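Local coordinates for protein putative Endoribonuclease L-PSP (Entamoeba histolytica, PDB 3M1X) that is of unconfirmed function but belongs to the trimeric RutC (YjgF/YER057c/UK114) family and may act as a deaminase, at residues 95-100 and 125-130. Sequence-based numbering, arbitrary orientation.
Sequences VVKTTC and ARACFA
Val96 O accepts from Ala125 N, beginning a parallel ladder of five backbone hydrogen bonds. Next come Thr98 N to Ala125 O and Ala127 N to Thr98 O, the latter the longest at 3.2 Å; Cys100 N to Ala127 O (2.9 Å) and Phe129 N to Cys100 O complete it. CA-H...O contacts run alongside, as from Cys128 CA to Cys100 O (3.1 Å). Thr98 O is gripped twice: Lys97, bent at chi2 (68°) and chi4, curls its NZ back to this oxygen at 2.9 Å, on the face of the carbonyl plane opposite Ala127 N. The same ammonium forms a salt bridge with Glu143 of the second subunit. The two strands are the parallel pair of a beta-alpha-beta crossover through helix 108-119. A classic beta bulge, Val96 and Lys97 both facing Ile145, offsets the register of 95-100 against strand 140-146.

On the helix side, Arg126 CG lies 3.4 Å from Thr98 OG1, itself hydrogen-bonded to Tyr115, and Arg126 CD meets Cys100 SG at 3.9 Å. Cys128 SG sits over one guanidinium face, offset toward its rim, and touches Cys100 CB. Arg126 NH1 hydrogen-bonds Asn112 OD1 of helix 108-119, while Arg126 NE and Cys128 N bind a citrate, probably from the crystallisation liquor, which may mark a pocket. Thr99 CG2 meets the Phe129 ring edge at CE2 (3.9 Å); this ring also packs edge-to-face with Phe129 of both other subunits.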
ATOM      1  N   VAL A  95     -10.705   5.185 -10.860  1.00  5.78           N
ATOM      2  CA  VAL A  95      -9.771   4.515  -9.996  1.00  5.19           C
ATOM      3  C   VAL A  95      -8.444   4.352 -10.723  1.00  4.92           C
ATOM      4  O   VAL A  95      -8.401   3.781 -11.820  1.00  6.35           O
ATOM      5  CB  VAL A  95     -10.307   3.203  -9.466  1.00  5.34           C
ATOM      6  CG1 VAL A  95      -9.242   2.428  -8.700  1.00  6.67           C
ATOM      7  CG2 VAL A  95     -11.532   3.446  -8.606  1.00  6.35           C
ATOM      8  N   VAL A  96      -7.358   4.784 -10.104  1.00  4.83           N
ATOM      9  CA  VAL A  96      -6.018   4.640 -10.750  0.50  4.65           C
ATOM     10  C   VAL A  96      -5.304   3.436 -10.247  1.00  5.37           C
ATOM     11  O   VAL A  96      -4.528   2.842 -11.043  1.00  6.54           O
ATOM     12  CB  VAL A  96      -5.091   5.896 -10.610  0.50  4.40           C
ATOM     13  CG1 VAL A  96      -5.800   7.063 -11.226  0.50  4.59           C
ATOM     14  CG2 VAL A  96      -4.608   6.190  -9.161  0.50  4.82           C
ATOM     15  N   LYS A  97      -5.491   3.016  -9.013  1.00  4.79           N
ATOM     16  CA  LYS A  97      -4.706   1.955  -8.406  1.00  5.30           C
ATOM     17  C   LYS A  97      -5.531   1.340  -7.313  1.00  5.02           C
ATOM     18  O   LYS A  97      -6.140   2.049  -6.519  1.00  5.71           O
ATOM     19  CB  LYS A  97      -3.399   2.578  -7.815  1.00  7.44           C
ATOM     20  CG  LYS A  97      -2.566   1.744  -6.885  1.00  7.77           C
ATOM     21  CD  LYS A  97      -1.932   0.585  -7.588  1.00  9.30           C
ATOM     22  CE  LYS A  97      -0.866  -0.188  -6.698  1.00  7.89           C
ATOM     23  NZ  LYS A  97      -1.489  -0.596  -5.428  1.00  8.20           N
ATOM     24  N   THR A  98      -5.495   0.015  -7.184  1.00  4.82           N
ATOM     25  CA  THR A  98      -6.054  -0.717  -6.063  1.00  4.81           C
ATOM     26  C   THR A  98      -5.003  -1.600  -5.414  1.00  4.92           C
ATOM     27  O   THR A  98      -3.997  -1.927  -6.029  1.00  5.26           O
ATOM     28  CB  THR A  98      -7.231  -1.593  -6.506  1.00  5.87           C
ATOM     29  OG1 THR A  98      -6.712  -2.662  -7.274  1.00  6.79           O
ATOM     30  CG2 THR A  98      -8.294  -0.843  -7.269  1.00  6.08           C
ATOM     31  N   THR A  99      -5.281  -1.963  -4.185  1.00  5.04           N
ATOM     32  CA  THR A  99      -4.542  -2.977  -3.504  1.00  5.75           C
ATOM     33  C   THR A  99      -5.577  -3.951  -2.956  1.00  5.43           C
ATOM     34  O   THR A  99      -6.520  -3.541  -2.249  1.00  6.28           O
ATOM     35  CB  THR A  99      -3.638  -2.450  -2.391  1.00  6.44           C
ATOM     36  OG1 THR A  99      -2.787  -1.451  -2.960  1.00  7.09           O
ATOM     37  CG2 THR A  99      -2.772  -3.573  -1.803  1.00  7.74           C
ATOM     38  N   CYS A 100      -5.403  -5.230  -3.260  1.00  6.09           N
ATOM     39  CA  CYS A 100      -6.374  -6.297  -2.991  1.00  6.87           C
ATOM     40  C   CYS A 100      -5.764  -7.315  -2.049  1.00  6.75           C
ATOM     41  O   CYS A 100      -4.785  -7.966  -2.408  1.00  7.78           O
ATOM     42  CB  CYS A 100      -6.794  -6.948  -4.302  1.00  7.61           C
ATOM     43  SG  CYS A 100      -7.541  -5.816  -5.490  1.00  7.48           S
ATOM     44  N   ALA A 125      -4.179   0.110 -12.150  1.00  4.82           N
ATOM     45  CA  ALA A 125      -3.022  -0.556 -11.642  1.00  5.32           C
ATOM     46  C   ALA A 125      -3.414  -1.333 -10.409  1.00  4.97           C
ATOM     47  O   ALA A 125      -4.373  -0.978  -9.718  1.00  5.58           O
ATOM     48  CB  ALA A 125      -1.879   0.429 -11.367  1.00  5.87           C
ATOM     49  N   ARG A 126      -2.668  -2.365 -10.033  1.00  5.16           N
ATOM     50  CA  ARG A 126      -3.081  -3.280  -8.973  1.00  5.29           C
ATOM     51  C   ARG A 126      -1.914  -3.983  -8.329  1.00  5.23           C
ATOM     52  O   ARG A 126      -0.931  -4.319  -8.981  1.00  6.45           O
ATOM     53  CB  ARG A 126      -4.054  -4.322  -9.539  1.00  6.22           C
ATOM     54  CG  ARG A 126      -4.767  -5.128  -8.466  1.00  7.12           C
ATOM     55  CD  ARG A 126      -5.848  -6.011  -9.040  1.00  8.11           C
ATOM     56  NE  ARG A 126      -5.288  -7.167  -9.720  1.00  8.77           N
ATOM     57  CZ  ARG A 126      -6.015  -8.191 -10.080  1.00  9.51           C
ATOM     58  NH1 ARG A 126      -7.328  -8.177 -10.011  1.00 10.67           N
ATOM     59  NH2 ARG A 126      -5.396  -9.278 -10.573  1.00 11.10           N
ATOM     60  N   ALA A 127      -2.043  -4.216  -7.022  1.00  5.87           N
ATOM     61  CA  ALA A 127      -1.226  -5.175  -6.311  1.00  5.90           C
ATOM     62  C   ALA A 127      -2.095  -6.014  -5.447  1.00  5.71           C
ATOM     63  O   ALA A 127      -3.040  -5.525  -4.842  1.00  7.10           O
ATOM     64  CB  ALA A 127      -0.169  -4.487  -5.459  1.00  7.70           C
ATOM     65  N   CYS A 128      -1.793  -7.288  -5.374  1.00  7.11           N
ATOM     66  CA  CYS A 128      -2.587  -8.262  -4.620  1.00  7.57           C
ATOM     67  C   CYS A 128      -1.668  -9.159  -3.800  1.00  7.54           C
ATOM     68  O   CYS A 128      -0.550  -9.474  -4.160  1.00  8.35           O
ATOM     69  CB  CYS A 128      -3.340  -9.220  -5.579  1.00  8.54           C
ATOM     70  SG  CYS A 128      -4.363  -8.447  -6.788  1.00  9.82           S
ATOM     71  N   PHE A 129      -2.183  -9.591  -2.661  1.00  7.81           N
ATOM     72  CA  PHE A 129      -1.452 -10.522  -1.809  1.00  8.75           C
ATOM     73  C   PHE A 129      -2.403 -11.129  -0.829  1.00  7.94           C
ATOM     74  O   PHE A 129      -3.503 -10.623  -0.562  1.00  8.65           O
ATOM     75  CB  PHE A 129      -0.265  -9.846  -1.080  1.00  8.79           C
ATOM     76  CG  PHE A 129      -0.647  -8.738  -0.107  1.00  7.83           C
ATOM     77  CD1 PHE A 129      -0.788  -8.965   1.211  1.00  9.46           C
ATOM     78  CD2 PHE A 129      -0.812  -7.458  -0.597  1.00  8.38           C
ATOM     79  CE1 PHE A 129      -1.134  -7.931   2.077  1.00 10.98           C
ATOM     80  CE2 PHE A 129      -1.146  -6.453   0.255  1.00  9.53           C
ATOM     81  CZ  PHE A 129      -1.267  -6.662   1.568  1.00 10.26           C
ATOM     82  N   ALA A 130      -1.964 -12.262  -0.244  1.00  8.75           N
ATOM     83  CA  ALA A 130      -2.652 -12.837   0.923  1.00  9.48           C
ATOM     84  C   ALA A 130      -2.009 -12.312   2.185  1.00  7.88           C
ATOM     85  O   ALA A 130      -0.800 -12.403   2.357  1.00  9.51           O
ATOM     86  CB  ALA A 130      -2.675 -14.363   0.921  1.00 11.19           C
TER